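Local atomic coordinates of 2-Keto-3-deoxy-(6-phospho-)gluconate aldolase (Thermoproteus tenax, PDB entry 2R91), a protein that is an aldolase of the dihydrodipicolinate synthetase family, each of whose four chains in the assembly folds as a TIM barrel. Residues E19-H24 / T57-S62; V35-G40 / F126-P131; L181-F186 / E218-L223; A195-A198 / L204-G207; A255-P258 / Y263-D266. One frame throughout, in Å; residues are numbered along the deposited sequence.

Contact 1. Residues E19-H24 / T57-S62; sequences ELFANH and TDAATS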
# COMPACT_ATOMS: atom_id res chain seq x y z
N GLU A 19 -21.06 -24.00 26.58
CA GLU A 19 -21.82 -23.37 27.67
C GLU A 19 -21.45 -21.89 27.77
O GLU A 19 -22.32 -21.04 27.89
CB GLU A 19 -21.59 -24.07 29.01
CG GLU A 19 -22.29 -25.44 29.12
CD GLU A 19 -21.57 -26.56 28.35
OE1 GLU A 19 -22.20 -27.17 27.44
OE2 GLU A 19 -20.37 -26.82 28.66
N LEU A 20 -20.15 -21.60 27.76
CA LEU A 20 -19.71 -20.18 27.69
C LEU A 20 -20.34 -19.49 26.46
O LEU A 20 -20.87 -18.40 26.56
CB LEU A 20 -18.20 -20.06 27.66
CG LEU A 20 -17.44 -20.47 28.91
CD1 LEU A 20 -15.96 -20.28 28.67
CD2 LEU A 20 -17.93 -19.65 30.15
N PHE A 21 -20.30 -20.17 25.31
CA PHE A 21 -20.80 -19.60 24.05
C PHE A 21 -22.29 -19.27 24.10
O PHE A 21 -22.72 -18.19 23.67
CB PHE A 21 -20.47 -20.55 22.89
CG PHE A 21 -20.84 -20.02 21.55
CD1 PHE A 21 -19.98 -19.16 20.86
CD2 PHE A 21 -22.05 -20.37 20.95
CE1 PHE A 21 -20.31 -18.66 19.61
CE2 PHE A 21 -22.39 -19.88 19.70
CZ PHE A 21 -21.51 -19.02 19.02
N ALA A 22 -23.08 -20.21 24.61
CA ALA A 22 -24.53 -20.06 24.71
C ALA A 22 -24.93 -18.95 25.66
O ALA A 22 -25.85 -18.23 25.36
CB ALA A 22 -25.21 -21.39 25.18
N ASN A 23 -24.27 -18.86 26.81
CA ASN A 23 -24.55 -17.81 27.76
C ASN A 23 -24.30 -16.46 27.09
O ASN A 23 -25.13 -15.56 27.15
CB ASN A 23 -23.66 -17.95 29.00
CG ASN A 23 -23.82 -16.78 29.98
OD1 ASN A 23 -24.83 -16.68 30.67
ND2 ASN A 23 -22.80 -15.91 30.05
N HIS A 24 -23.14 -16.35 26.43
CA HIS A 24 -22.74 -15.09 25.74
C HIS A 24 -23.73 -14.74 24.64
O HIS A 24 -24.25 -13.64 24.60
CB HIS A 24 -21.33 -15.25 25.15
CG HIS A 24 -20.85 -14.04 24.38
ND1 HIS A 24 -20.77 -12.79 24.95
CD2 HIS A 24 -20.42 -13.91 23.10
CE1 HIS A 24 -20.32 -11.93 24.04
NE2 HIS A 24 -20.10 -12.58 22.91
N THR A 57 -21.53 -23.90 14.56
CA THR A 57 -22.83 -23.82 13.89
C THR A 57 -23.94 -24.41 14.78
O THR A 57 -25.02 -23.83 14.92
CB THR A 57 -22.80 -24.62 12.54
OG1 THR A 57 -21.91 -23.98 11.62
CG2 THR A 57 -24.19 -24.75 11.91
N ASP A 58 -23.67 -25.56 15.39
CA ASP A 58 -24.69 -26.19 16.26
C ASP A 58 -24.97 -25.28 17.45
O ASP A 58 -26.13 -25.06 17.81
CB ASP A 58 -24.21 -27.55 16.78
CG ASP A 58 -24.16 -28.62 15.70
OD1 ASP A 58 -24.86 -28.54 14.69
OD2 ASP A 58 -23.42 -29.60 15.89
N ALA A 59 -23.90 -24.77 18.07
CA ALA A 59 -24.06 -23.92 19.26
C ALA A 59 -24.80 -22.63 18.93
O ALA A 59 -25.67 -22.21 19.69
CB ALA A 59 -22.68 -23.61 19.93
N ALA A 60 -24.46 -22.02 17.79
CA ALA A 60 -25.08 -20.74 17.40
C ALA A 60 -26.56 -20.93 17.08
O ALA A 60 -27.42 -20.20 17.59
CB ALA A 60 -24.33 -20.11 16.17
N THR A 61 -26.86 -21.92 16.22
CA THR A 61 -28.26 -22.18 15.85
C THR A 61 -29.12 -22.69 17.03
O THR A 61 -30.33 -22.51 17.04
CB THR A 61 -28.42 -23.12 14.62
OG1 THR A 61 -27.78 -24.38 14.87
CG2 THR A 61 -27.82 -22.47 13.36
N SER A 62 -28.54 -23.31 18.04
CA SER A 62 -29.38 -23.65 19.17
C SER A 62 -29.53 -22.48 20.17
O SER A 62 -30.47 -22.46 20.96
CB SER A 62 -29.00 -24.99 19.79
OG SER A 62 -27.74 -24.95 20.40
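Phe21, on the helix segment 19-24, brings the CD2-CE2 side of its ring up to Ala59 and Ala60 of segment 57-62, one aromatic ring meeting two consecutive alanines of the next helix. Taken in sequence order, segment 57-62 begins with a residue that faces the other way: the CB of Thr57 points away from helix 18-30, but its carbonyl helps to fix the backbone. Thr57 O receives both Thr61 N and, at 2.8 Å, Thr61 OG1, which approach from opposite faces of the carbonyl plane. Ala59 follows as the first true point of contact, its CB directed toward the ring, which it approaches obliquely, 3.5 Å from Phe21 CD2. At Ala60 the backbone is touched as well: Phe21 CE2 comes within 3.5 Å of Ala60 N, while Ala60 CA, 3.6 Å from the same CE2, lies at the ring edge and in its plane. The Ala60 methyl stands further off, with CB 4.0 Å from Phe21 CE2. What brings the ring here is a first torsion that sets CG opposite the backbone nitrogen (chi1 -175°), extending Phe21 outward from its helix. No hydrogen bond crosses; the side chains that meet are all apolar. Helices 18-30 and 50-63 are thus joined on the outer layer of the barrel. Phe21 also touches Val7 and Thr10, whereas Ala60 rests on Val67 of strand 67-70 and Thr57 packs between that strand and helix 76-88.

Contact 2. Residues V35-G40 / F126-P131; sequences VVFVAG and FLYNYP. With SO4 (sulfate ion), chain E.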
# COMPACT_ATOMS: atom_id res chain seq x y z
N VAL A 35 -28.90 -10.67 14.83
CA VAL A 35 -28.42 -11.81 14.02
C VAL A 35 -27.04 -12.18 14.57
O VAL A 35 -26.26 -11.30 14.92
CB VAL A 35 -28.26 -11.42 12.52
CG1 VAL A 35 -27.72 -12.62 11.65
CG2 VAL A 35 -29.59 -10.86 11.88
N VAL A 36 -26.75 -13.48 14.67
CA VAL A 36 -25.45 -13.95 15.09
C VAL A 36 -24.69 -14.41 13.84
O VAL A 36 -25.19 -15.24 13.07
CB VAL A 36 -25.60 -15.13 16.12
CG1 VAL A 36 -24.27 -15.84 16.38
CG2 VAL A 36 -26.24 -14.60 17.39
N PHE A 37 -23.51 -13.84 13.65
CA PHE A 37 -22.59 -14.20 12.53
C PHE A 37 -21.48 -15.06 13.12
O PHE A 37 -20.63 -14.57 13.86
CB PHE A 37 -22.06 -12.90 11.88
CG PHE A 37 -21.16 -13.10 10.68
CD1 PHE A 37 -21.60 -13.72 9.54
CD2 PHE A 37 -19.88 -12.60 10.67
CE1 PHE A 37 -20.75 -13.87 8.40
CE2 PHE A 37 -19.04 -12.74 9.56
CZ PHE A 37 -19.47 -13.36 8.43
N VAL A 38 -21.51 -16.37 12.83
CA VAL A 38 -20.49 -17.30 13.37
C VAL A 38 -19.29 -17.53 12.45
O VAL A 38 -19.45 -17.59 11.22
CB VAL A 38 -21.17 -18.66 13.77
N ALA A 39 -18.12 -17.65 13.07
CA ALA A 39 -16.81 -17.92 12.40
C ALA A 39 -16.36 -16.76 11.50
O ALA A 39 -15.71 -16.97 10.46
CB ALA A 39 -16.81 -19.28 11.63
N GLY A 40 -16.74 -15.54 11.88
CA GLY A 40 -16.19 -14.35 11.19
C GLY A 40 -14.77 -14.16 11.68
O GLY A 40 -14.28 -15.00 12.44
N PHE A 126 -23.73 -14.85 1.16
CA PHE A 126 -23.19 -13.48 1.36
C PHE A 126 -21.73 -13.45 1.01
O PHE A 126 -20.97 -14.39 1.34
CB PHE A 126 -23.28 -13.07 2.84
CG PHE A 126 -24.64 -12.58 3.28
CD1 PHE A 126 -25.81 -13.22 2.86
CD2 PHE A 126 -24.75 -11.50 4.13
CE1 PHE A 126 -27.06 -12.76 3.29
CE2 PHE A 126 -26.01 -11.04 4.56
CZ PHE A 126 -27.14 -11.66 4.16
N LEU A 127 -21.30 -12.37 0.37
CA LEU A 127 -19.88 -12.09 0.28
C LEU A 127 -19.44 -11.47 1.60
O LEU A 127 -20.07 -10.54 2.10
CB LEU A 127 -19.59 -11.17 -0.91
CG LEU A 127 -18.23 -10.45 -0.88
CD1 LEU A 127 -17.03 -11.38 -1.08
CD2 LEU A 127 -18.24 -9.28 -1.89
N TYR A 128 -18.39 -12.01 2.21
CA TYR A 128 -17.76 -11.40 3.38
C TYR A 128 -16.41 -10.88 2.91
O TYR A 128 -15.44 -11.64 2.73
CB TYR A 128 -17.63 -12.43 4.53
CG TYR A 128 -16.82 -12.01 5.75
CD1 TYR A 128 -16.68 -10.65 6.13
CD2 TYR A 128 -16.23 -12.97 6.56
CE1 TYR A 128 -15.92 -10.30 7.26
CE2 TYR A 128 -15.48 -12.64 7.67
CZ TYR A 128 -15.34 -11.31 8.04
OH TYR A 128 -14.59 -11.04 9.16
N ASN A 129 -16.37 -9.56 2.69
CA ASN A 129 -15.22 -8.89 2.11
C ASN A 129 -14.42 -8.23 3.24
O ASN A 129 -14.99 -7.60 4.13
CB ASN A 129 -15.74 -7.85 1.08
CG ASN A 129 -14.63 -7.25 0.22
OD1 ASN A 129 -14.40 -6.03 0.23
ND2 ASN A 129 -13.99 -8.08 -0.57
N TYR A 130 -13.10 -8.43 3.25
CA TYR A 130 -12.25 -7.92 4.31
C TYR A 130 -10.85 -7.79 3.74
O TYR A 130 -9.95 -8.59 4.05
CB TYR A 130 -12.28 -8.86 5.53
CG TYR A 130 -11.66 -8.31 6.80
CD1 TYR A 130 -10.87 -7.14 6.78
CD2 TYR A 130 -11.83 -8.96 8.01
CE1 TYR A 130 -10.28 -6.66 7.95
CE2 TYR A 130 -11.28 -8.47 9.18
CZ TYR A 130 -10.50 -7.33 9.14
OH TYR A 130 -9.96 -6.85 10.29
N PRO A 131 -10.66 -6.80 2.86
CA PRO A 131 -9.38 -6.75 2.11
C PRO A 131 -8.11 -6.69 2.94
O PRO A 131 -7.12 -7.32 2.53
CB PRO A 131 -9.51 -5.51 1.20
CG PRO A 131 -10.98 -5.21 1.16
CD PRO A 131 -11.63 -5.78 2.42
S SO4 E . -15.27 -9.16 11.75
O1 SO4 E . -15.08 -8.91 10.29
O2 SO4 E . -16.31 -8.17 12.15
O3 SO4 E . -15.54 -10.52 12.17
O4 SO4 E . -14.04 -8.86 12.52
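Phe37 and Tyr128 form a T-shaped aromatic pair inside the barrel, between segments 35-40 and 126-131. The edge of Phe37 is turned to the face of Tyr128, with the planes at 88° and the ring centroids 5.2 Å apart. Phe37 CZ does the touching: it stands over one face of the tyrosine, displaced toward the rim, and lies 3.8 Å from Tyr128 CD2. Each ring leaves its strand with CG opposite the backbone nitrogen (chi1 -177° for Phe37 and 171° for Tyr128), which carries both across the barrel interior. The remaining van der Waals contact is made by a glycine, as Gly40 CA approaches Tyr128 CE2 at 4.0 Å, obliquely to the ring.

The polar contact is made at the hydroxyl end of the tyrosine. Tyr128 OH donates a very short hydrogen bond of 2.5 Å to O1 of a sulfate ion, an anion probably taken from the crystallisation liquor, and O1 lies near the plane of the ring at its edge. The same hydroxyl is hydrogen-bonded to Thr41 OG1, so two partners fix its position. Thr42, Thr155 and Lys153 also bind the sulfate, completing with Tyr128 the polar site that holds the anion.

Strands 35-38 and 125-129 are the second and fifth of the eight parallel strands, so the ring pair bridges the barrel instead of joining neighbours in the sheet. Phe37 packs further on Val4 and Pro6 of strand 2-6 and on Ile68, while both rings touch Gln70 of strand 67-70 and Lys153 of strand 149-154.

Contact 3. Residues L181-F186 / E218-L223; sequences LVFASF and ERARSL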
# COMPACT_ATOMS: atom_id res chain seq x y z
N LEU A 181 -17.40 2.76 12.03
CA LEU A 181 -18.46 3.20 11.10
C LEU A 181 -19.90 2.79 11.49
O LEU A 181 -20.81 2.82 10.64
CB LEU A 181 -18.17 2.76 9.65
CG LEU A 181 -16.95 3.38 8.97
CD1 LEU A 181 -16.63 2.71 7.62
CD2 LEU A 181 -17.19 4.93 8.80
N VAL A 182 -20.13 2.41 12.74
CA VAL A 182 -21.49 2.02 13.16
C VAL A 182 -22.50 3.17 13.00
O VAL A 182 -23.55 3.04 12.36
CB VAL A 182 -21.49 1.50 14.61
CG1 VAL A 182 -22.92 1.32 15.13
CG2 VAL A 182 -20.70 0.13 14.69
N PHE A 183 -22.17 4.29 13.61
CA PHE A 183 -22.94 5.52 13.45
C PHE A 183 -23.17 5.83 11.97
O PHE A 183 -24.32 5.92 11.51
CB PHE A 183 -22.23 6.65 14.22
CG PHE A 183 -22.56 8.03 13.76
CD1 PHE A 183 -23.87 8.43 13.56
CD2 PHE A 183 -21.53 8.97 13.62
CE1 PHE A 183 -24.18 9.75 13.15
CE2 PHE A 183 -21.82 10.30 13.22
CZ PHE A 183 -23.11 10.68 13.00
N ALA A 184 -22.10 5.97 11.20
CA ALA A 184 -22.20 6.30 9.80
C ALA A 184 -23.05 5.32 8.97
O ALA A 184 -23.84 5.73 8.12
CB ALA A 184 -20.81 6.44 9.19
N SER A 185 -22.88 4.02 9.23
CA SER A 185 -23.71 3.00 8.55
C SER A 185 -25.22 3.19 8.78
O SER A 185 -26.01 3.08 7.85
CB SER A 185 -23.31 1.60 9.05
OG SER A 185 -21.97 1.34 8.74
N PHE A 186 -25.63 3.41 10.01
CA PHE A 186 -27.06 3.69 10.27
C PHE A 186 -27.51 5.00 9.61
O PHE A 186 -28.61 5.09 9.01
CB PHE A 186 -27.33 3.69 11.76
CG PHE A 186 -27.18 2.32 12.41
CD1 PHE A 186 -27.75 1.18 11.83
CD2 PHE A 186 -26.49 2.19 13.61
CE1 PHE A 186 -27.60 -0.09 12.46
CE2 PHE A 186 -26.34 0.95 14.23
CZ PHE A 186 -26.91 -0.19 13.65
N GLU A 218 -26.07 14.06 17.16
CA GLU A 218 -25.05 14.41 18.15
C GLU A 218 -24.84 13.31 19.20
O GLU A 218 -23.70 13.00 19.54
CB GLU A 218 -25.34 15.78 18.81
CG GLU A 218 -25.33 16.98 17.83
CD GLU A 218 -26.53 17.00 16.88
OE1 GLU A 218 -27.59 16.37 17.19
OE2 GLU A 218 -26.43 17.62 15.80
N ARG A 219 -25.92 12.76 19.75
CA ARG A 219 -25.79 11.64 20.70
C ARG A 219 -25.13 10.40 20.03
O ARG A 219 -24.25 9.74 20.61
CB ARG A 219 -27.16 11.25 21.30
CG ARG A 219 -27.11 9.94 22.08
CD ARG A 219 -28.37 9.70 22.92
NE ARG A 219 -28.29 8.46 23.70
CZ ARG A 219 -27.73 8.35 24.91
NH1 ARG A 219 -27.18 9.40 25.51
NH2 ARG A 219 -27.70 7.17 25.51
N ALA A 220 -25.59 10.07 18.83
CA ALA A 220 -25.04 8.93 18.06
C ALA A 220 -23.54 9.10 17.85
O ALA A 220 -22.75 8.17 18.07
CB ALA A 220 -25.72 8.83 16.69
N ARG A 221 -23.15 10.30 17.40
CA ARG A 221 -21.75 10.59 17.19
C ARG A 221 -20.94 10.53 18.49
O ARG A 221 -19.83 10.03 18.52
CB ARG A 221 -21.58 11.97 16.54
CG ARG A 221 -20.15 12.26 16.10
CD ARG A 221 -20.15 13.44 15.13
NE ARG A 221 -20.57 14.67 15.80
CZ ARG A 221 -21.20 15.68 15.19
NH1 ARG A 221 -21.49 15.63 13.90
NH2 ARG A 221 -21.51 16.76 15.88
N SER A 222 -21.50 11.06 19.57
CA SER A 222 -20.83 10.99 20.85
C SER A 222 -20.61 9.55 21.35
O SER A 222 -19.54 9.22 21.86
CB SER A 222 -21.63 11.76 21.90
OG SER A 222 -20.99 11.60 23.16
N LEU A 223 -21.65 8.72 21.23
CA LEU A 223 -21.53 7.29 21.57
C LEU A 223 -20.46 6.63 20.69
O LEU A 223 -19.64 5.88 21.18
CB LEU A 223 -22.88 6.58 21.37
CG LEU A 223 -23.97 6.99 22.37
CD1 LEU A 223 -25.27 6.31 22.03
CD2 LEU A 223 -23.53 6.67 23.80
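The ring of Phe183 lies flat on the backbone of segment 218-223 where Ala220 passes into Arg221. One ring face is directed at this linkage: Arg221 N stands 4.1 Å above the plane of the Phe183 ring, over its centre, and Ala220 C lies nearer the rim. On the same face, toward the rim, Ala220 CB lies 3.7 Å from Phe183 CD1, and across the ring Arg221 CB lies 3.7 Å from Phe183 CE2. The arginine runs beside the ring in the same direction, lending its CB, CG and CD, then bends at its third torsion (chi3 66°); its guanidinium plane is 79° from that of the ring, so the charged group is not stacked.

In the next shell, Ser185 secures the start of the phenylalanine's helix, sending both N and OG to Leu181 O, the latter at 2.7 Å and above the carbonyl plane. Arg221 NH1 makes weak hydrogen bonds to Val188 O and Arg189 O of the third subunit, on whose Val188 Phe183 also packs. The contact thereby ties the short helix 182-187 to the long helix 217-237, with Val212 of helix 202-213 touching both Phe183 and Ala220.

Contact 4. Residues A195-A198 / L204-G207; sequences ASSA and LLAG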
# COMPACT_ATOMS: atom_id res chain seq x y z
N ALA A 195 -20.44 -5.38 13.54
CA ALA A 195 -19.27 -4.88 14.26
C ALA A 195 -18.87 -5.77 15.44
O ALA A 195 -19.71 -6.21 16.23
CB ALA A 195 -19.54 -3.40 14.71
N SER A 196 -17.56 -5.97 15.61
CA SER A 196 -17.01 -6.77 16.71
C SER A 196 -17.47 -6.32 18.09
O SER A 196 -17.63 -7.14 19.00
CB SER A 196 -15.48 -6.76 16.64
OG SER A 196 -14.97 -5.47 17.01
N SER A 197 -17.71 -5.01 18.26
CA SER A 197 -18.16 -4.49 19.55
C SER A 197 -19.58 -4.94 19.96
O SER A 197 -19.99 -4.74 21.10
CB SER A 197 -18.12 -2.94 19.57
OG SER A 197 -18.91 -2.41 18.54
N ALA A 198 -20.35 -5.53 19.04
CA ALA A 198 -21.61 -6.15 19.48
C ALA A 198 -21.36 -7.28 20.48
O ALA A 198 -22.28 -7.68 21.19
CB ALA A 198 -22.45 -6.63 18.29
N LEU A 204 -24.56 -0.31 23.60
CA LEU A 204 -24.04 0.92 22.98
C LEU A 204 -24.41 1.01 21.51
O LEU A 204 -24.81 2.08 21.01
CB LEU A 204 -22.51 1.02 23.18
CG LEU A 204 -21.78 2.35 22.83
CD1 LEU A 204 -20.37 2.38 23.37
CD2 LEU A 204 -21.68 2.55 21.34
N LEU A 205 -24.30 -0.10 20.78
CA LEU A 205 -24.65 -0.09 19.36
C LEU A 205 -26.14 0.19 19.20
O LEU A 205 -26.55 0.89 18.28
CB LEU A 205 -24.30 -1.44 18.68
CG LEU A 205 -22.84 -1.92 18.75
CD1 LEU A 205 -22.63 -3.05 17.72
CD2 LEU A 205 -21.84 -0.77 18.50
N ALA A 206 -26.95 -0.40 20.07
CA ALA A 206 -28.41 -0.17 20.05
C ALA A 206 -28.69 1.29 20.38
O ALA A 206 -29.56 1.90 19.77
CB ALA A 206 -29.12 -1.11 21.05
N GLY A 207 -27.95 1.85 21.33
CA GLY A 207 -28.06 3.29 21.64
C GLY A 207 -27.74 4.16 20.43
O GLY A 207 -28.46 5.12 20.13
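Residues 195-198 form a type I turn, closed by the bond from Ala198 N to Ala195 O at 3.0 Å, and it brings the Ala198 CA within 6.8 Å of that of Leu205 in the helical segment 204-207. Leu205 supplies the whole helical side of the contact. Its two methyl branches divide the work. CD1 packs against the end of the turn, lying 3.6 Å from Ala198 CB and 3.6 Å from Ala198 N, with Ala195 CB more distant at 4.3 Å. CD2 instead lies against Ser197 OG at 3.4 Å, a van der Waals contact with a polar atom. That hydroxyl has its hydrogen-bond partner elsewhere, in Asp179 OD1, and the same carboxylate takes Ser196 OG through OD2, so Asp179 fastens two successive serines; Ser196 OG also bonds Tyr239 OH. A first torsion of 58° in Ser197 tucks OG between the backbone nitrogen and the carbonyl carbon, which places OG beside Leu205 CD2.

The contact folds the loop after strand 192-193, the last of the barrel, back onto the helix 202-213 that follows it. Around this joint, Ile3 of strand 2-6 touches both Ala198 and Leu205, Val182 of helix 182-187 reaches Ala195 and Leu205, and Leu227 of helix 217-237 packs on Ser197 and Leu205.

Contact 5. Residues A255-P258 / Y263-D266; sequences AGEP and YPLD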
# COMPACT_ATOMS: atom_id res chain seq x y z
N ALA A 255 -15.80 -15.11 29.40
CA ALA A 255 -15.98 -15.10 27.95
C ALA A 255 -15.11 -16.15 27.27
O ALA A 255 -15.08 -16.20 26.05
CB ALA A 255 -15.62 -13.72 27.38
N GLY A 256 -14.37 -16.94 28.05
CA GLY A 256 -13.41 -17.89 27.46
C GLY A 256 -12.22 -17.16 26.85
O GLY A 256 -11.92 -16.02 27.22
N GLU A 257 -11.58 -17.81 25.87
CA GLU A 257 -10.25 -17.43 25.38
C GLU A 257 -10.17 -17.74 23.91
O GLU A 257 -10.89 -18.62 23.42
CB GLU A 257 -9.18 -18.33 26.02
CG GLU A 257 -8.98 -18.16 27.46
CD GLU A 257 -7.79 -18.95 27.93
OE1 GLU A 257 -7.62 -20.12 27.50
OE2 GLU A 257 -7.00 -18.38 28.71
N PRO A 258 -9.27 -17.03 23.19
CA PRO A 258 -8.92 -17.42 21.82
C PRO A 258 -7.86 -18.54 21.88
O PRO A 258 -7.65 -19.12 22.94
CB PRO A 258 -8.36 -16.12 21.22
CG PRO A 258 -7.72 -15.43 22.42
CD PRO A 258 -8.57 -15.78 23.62
N TYR A 263 -3.00 -15.85 20.85
CA TYR A 263 -2.91 -16.24 22.26
C TYR A 263 -3.76 -15.34 23.14
O TYR A 263 -3.85 -14.14 22.89
CB TYR A 263 -1.46 -16.20 22.76
CG TYR A 263 -0.57 -17.12 21.96
CD1 TYR A 263 -0.52 -18.50 22.25
CD2 TYR A 263 0.17 -16.64 20.89
CE1 TYR A 263 0.27 -19.37 21.51
CE2 TYR A 263 0.98 -17.51 20.14
CZ TYR A 263 1.00 -18.87 20.47
OH TYR A 263 1.77 -19.72 19.73
N PRO A 264 -4.40 -15.93 24.18
CA PRO A 264 -5.12 -15.17 25.19
C PRO A 264 -4.24 -14.07 25.77
O PRO A 264 -2.99 -14.21 25.81
CB PRO A 264 -5.41 -16.24 26.26
CG PRO A 264 -5.52 -17.51 25.49
CD PRO A 264 -4.46 -17.38 24.44
N LEU A 265 -4.87 -12.97 26.19
CA LEU A 265 -4.17 -11.91 26.92
C LEU A 265 -3.65 -12.48 28.21
O LEU A 265 -4.30 -13.33 28.85
CB LEU A 265 -5.13 -10.77 27.30
CG LEU A 265 -5.74 -9.91 26.19
CD1 LEU A 265 -6.46 -8.69 26.81
CD2 LEU A 265 -4.67 -9.47 25.16
N ASP A 266 -2.48 -12.00 28.61
CA ASP A 266 -1.90 -12.42 29.87
C ASP A 266 -2.45 -11.55 31.01
O ASP A 266 -3.21 -10.61 30.77
CB ASP A 266 -0.35 -12.52 29.80
CG ASP A 266 0.37 -11.18 29.63
OD1 ASP A 266 -0.14 -10.14 30.08
OD2 ASP A 266 1.48 -11.18 29.05
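The CB-CG edge of the Pro264 ring is set against one face of the Glu257 carboxylate: Pro264 CG lies over the carboxylate plane, 3.6 Å from Glu257 CD, and Pro264 CB stands over the same face at 3.6 Å from Glu257 OE2. A second flat group, the peptide linking Tyr263 to Pro264, receives Pro258 on one face, with Pro258 CG 4.0 Å from Tyr263 C and 3.8 Å from Pro264 N. Pro264 is thus held by an acidic chain and by another proline ring, which it crosses at an angle, Pro258 CD standing 4.0 Å from Pro264 CG.

Glu257 reaches this position because its CG is set opposite its own carbonyl carbon (chi1 -67°) and the chain beyond runs extended, so that CB, CG and CD all come within 4.0 Å of Pro264 CG. Backbone joins in where Pro258 O approaches Pro264 CG at 3.7 Å. No hydrogen bond links the two segments; between them the contact is van der Waals. Tyr263 directs its CB away from this cluster, and its ring makes a cation-pi interaction with Lys112 of the second subunit. That subunit also grips the backbone, through Gln109 to Tyr263 O and Arg108 to Pro264 O.

Both segments belong to the loop between helices 239-251 and 267-276, pinched together where Pro258 comes close to Pro264. Pro258 rests on Tyr244 of the first of these helices, Leu265 packs on Ala241 and Glu245 of the same helix, and Asp266 occupies the N-cap of helix 267-276.

In the fold
Contact 2 is the innermost: its centre lies about 5 Å from the centre of the chain, where an aromatic pair crosses the interior next to a bound sulfate. Contacts 1 and 3, whose centres lie about 15 and 18 Å from that of the chain, each set one phenylalanine against an alanine-bearing helix, but contact 3 adds an arginine at a subunit boundary. Contact 4, also buried, is a leucine packed on the turn just before its own helix; it is nested within the loop of contact 3 and packs on it through Leu223 and Gly207. Contact 5 is partly buried, without helix or strand, and proline-rich beside another subunit. Contact 1 touches contact 2 through Ala60 and Val38, and contact 5 through Leu20 and Gly256.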